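AvmM (Streptomyces sp. NBRC 109436, PDB 7FE6) catalyses the macrocyclization step in alchivemycin A biosynthesis, through dehydration followed by Michael-type addition. Local coordinates at residues 81-86 / 113-119. Sequence-based numbering, arbitrary orientation.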
loop_
_atom_site.group_PDB
_atom_site.type_symbol
_atom_site.label_atom_id
_atom_site.label_comp_id
_atom_site.label_asym_id
_atom_site.label_seq_id
_atom_site.Cartn_x
_atom_site.Cartn_y
_atom_site.Cartn_z
ATOM N N TYR A 81 -18.587 3.261 -9.407
ATOM C CA TYR A 81 -18.114 3.026 -8.059
ATOM C C TYR A 81 -19.269 2.582 -7.189
ATOM O O TYR A 81 -20.450 2.704 -7.547
ATOM C CB TYR A 81 -17.421 4.263 -7.475
ATOM C CG TYR A 81 -18.345 5.390 -7.054
ATOM C CD1 TYR A 81 -18.901 6.250 -8.007
ATOM C CD2 TYR A 81 -18.613 5.632 -5.712
ATOM C CE1 TYR A 81 -19.727 7.293 -7.644
ATOM C CE2 TYR A 81 -19.441 6.674 -5.325
ATOM C CZ TYR A 81 -20.004 7.512 -6.305
ATOM O OH TYR A 81 -20.829 8.572 -5.948
ATOM N N LYS A 82 -18.892 2.082 -6.014
ATOM C CA LYS A 82 -19.828 1.537 -5.042
ATOM C C LYS A 82 -19.217 1.802 -3.680
ATOM O O LYS A 82 -18.078 1.392 -3.432
ATOM C CB LYS A 82 -20.028 0.043 -5.311
ATOM C CG LYS A 82 -20.456 -0.823 -4.163
ATOM C CD LYS A 82 -19.901 -2.230 -4.402
ATOM C CE LYS A 82 -20.828 -3.306 -3.945
ATOM N NZ LYS A 82 -21.157 -3.176 -2.491
ATOM N N VAL A 83 -19.955 2.510 -2.820
ATOM C CA VAL A 83 -19.452 2.907 -1.508
ATOM C C VAL A 83 -19.769 1.795 -0.519
ATOM O O VAL A 83 -20.924 1.626 -0.111
ATOM C CB VAL A 83 -20.044 4.243 -1.053
ATOM C CG1 VAL A 83 -19.404 4.659 0.238
ATOM C CG2 VAL A 83 -19.818 5.304 -2.109
ATOM N N SER A 84 -18.735 1.035 -0.136
ATOM C CA SER A 84 -18.881 -0.075 0.803
ATOM C C SER A 84 -19.987 -1.024 0.350
ATOM O O SER A 84 -19.934 -1.544 -0.774
ATOM C CB SER A 84 -19.176 0.448 2.209
ATOM O OG SER A 84 -18.062 1.185 2.669
ATOM N N ARG A 85 -21.013 -1.228 1.186
ATOM C CA ARG A 85 -22.062 -2.186 0.849
ATOM C C ARG A 85 -23.278 -1.567 0.121
ATOM O O ARG A 85 -24.276 -2.264 -0.100
ATOM C CB ARG A 85 -22.473 -2.968 2.099
ATOM C CG ARG A 85 -23.372 -2.269 3.117
ATOM C CD ARG A 85 -23.582 -3.191 4.335
ATOM N NE ARG A 85 -24.411 -2.534 5.359
ATOM C CZ ARG A 85 -24.461 -2.860 6.654
ATOM N NH1 ARG A 85 -23.723 -3.875 7.124
ATOM N NH2 ARG A 85 -25.284 -2.177 7.471
ATOM N N ALA A 86 -23.228 -0.291 -0.262
ATOM C CA ALA A 86 -24.265 0.251 -1.127
ATOM C C ALA A 86 -24.100 -0.309 -2.541
ATOM O O ALA A 86 -23.171 -1.064 -2.842
ATOM C CB ALA A 86 -24.201 1.772 -1.151
ATOM N N LEU A 113 -16.556 10.712 -5.725
ATOM C CA LEU A 113 -17.085 9.369 -5.482
ATOM C C LEU A 113 -17.697 9.282 -4.082
ATOM O O LEU A 113 -17.356 8.368 -3.316
ATOM C CB LEU A 113 -15.968 8.319 -5.625
ATOM C CG LEU A 113 -15.573 7.852 -7.030
ATOM C CD1 LEU A 113 -14.950 8.989 -7.846
ATOM C CD2 LEU A 113 -14.592 6.695 -6.922
ATOM N N SER A 114 -18.643 10.182 -3.761
ATOM C CA SER A 114 -19.196 10.277 -2.419
ATOM C C SER A 114 -20.503 9.496 -2.353
ATOM O O SER A 114 -20.987 8.950 -3.347
ATOM C CB SER A 114 -19.464 11.733 -2.023
ATOM O OG SER A 114 -20.519 12.329 -2.806
ATOM N N GLY A 115 -21.071 9.428 -1.156
ATOM C CA GLY A 115 -22.388 8.863 -0.987
ATOM C C GLY A 115 -22.486 7.924 0.194
ATOM O O GLY A 115 -21.476 7.511 0.778
ATOM N N PRO A 116 -23.719 7.558 0.551
ATOM C CA PRO A 116 -23.931 6.629 1.670
ATOM C C PRO A 116 -23.266 5.284 1.410
ATOM O O PRO A 116 -23.146 4.830 0.265
ATOM C CB PRO A 116 -25.453 6.481 1.729
ATOM C CG PRO A 116 -25.992 7.628 0.932
ATOM C CD PRO A 116 -24.979 7.999 -0.072
ATOM N N ASP A 117 -22.855 4.637 2.502
ATOM C CA ASP A 117 -22.036 3.436 2.453
ATOM C C ASP A 117 -22.833 2.174 2.710
ATOM O O ASP A 117 -22.241 1.121 2.964
ATOM C CB ASP A 117 -20.903 3.543 3.477
ATOM C CG ASP A 117 -21.394 3.409 4.918
ATOM O OD1 ASP A 117 -22.619 3.535 5.180
ATOM O OD2 ASP A 117 -20.551 3.256 5.816
ATOM N N GLY A 118 -24.153 2.248 2.633
ATOM C CA GLY A 118 -24.983 1.103 2.943
ATOM C C GLY A 118 -25.327 0.947 4.406
ATOM O O GLY A 118 -25.632 -0.171 4.845
ATOM N N GLY A 119 -25.293 2.024 5.184
ATOM C CA GLY A 119 -25.694 1.892 6.569
ATOM C C GLY A 119 -24.647 1.319 7.498
ATOM O O GLY A 119 -24.993 0.818 8.567
#
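The hydroxyl OH of Tyr81 donates to Ser114 O at 2.6 Å, in the carbonyl plane and at the ring edge, while Leu113 lies over one ring face, its CB 3.9 Å from the ring centroid in a CH-pi contact. Here, as at Arg85, a side-chain donor docks an irregular loop by its backbone carbonyls. A phenylalanine in place of Tyr81 would keep the ring packing but would probably leave Ser114 O without its hydroxyl donor. Next along, Val83 CB rests 3.4 Å from Pro116 O. At the type II' turn Val83–Ala86, Arg85 N reaches Asp117 O at 3.2 Å, well above the carbonyl plane. The Arg85 chain, extended from CG to NE, delivers NE to Gly118 O at 2.7 Å (N-H...O 161°), close to the guanidinium plane; NH2 adds a weak bond to that oxygen. NH1 and NH2 also donate to Ser67 O and Glu104 O of a second subunit, about 8 Å from bound alchivemycin A. Asp117 OD1 bonds Ser122 OG, and OD2 Leu121 N. The contact thus joins the end of strand 77-83, paired with strands 135-144 and 89-90, to the loop leaving strand 107-113, outermost within this chain in the second five-stranded sheet.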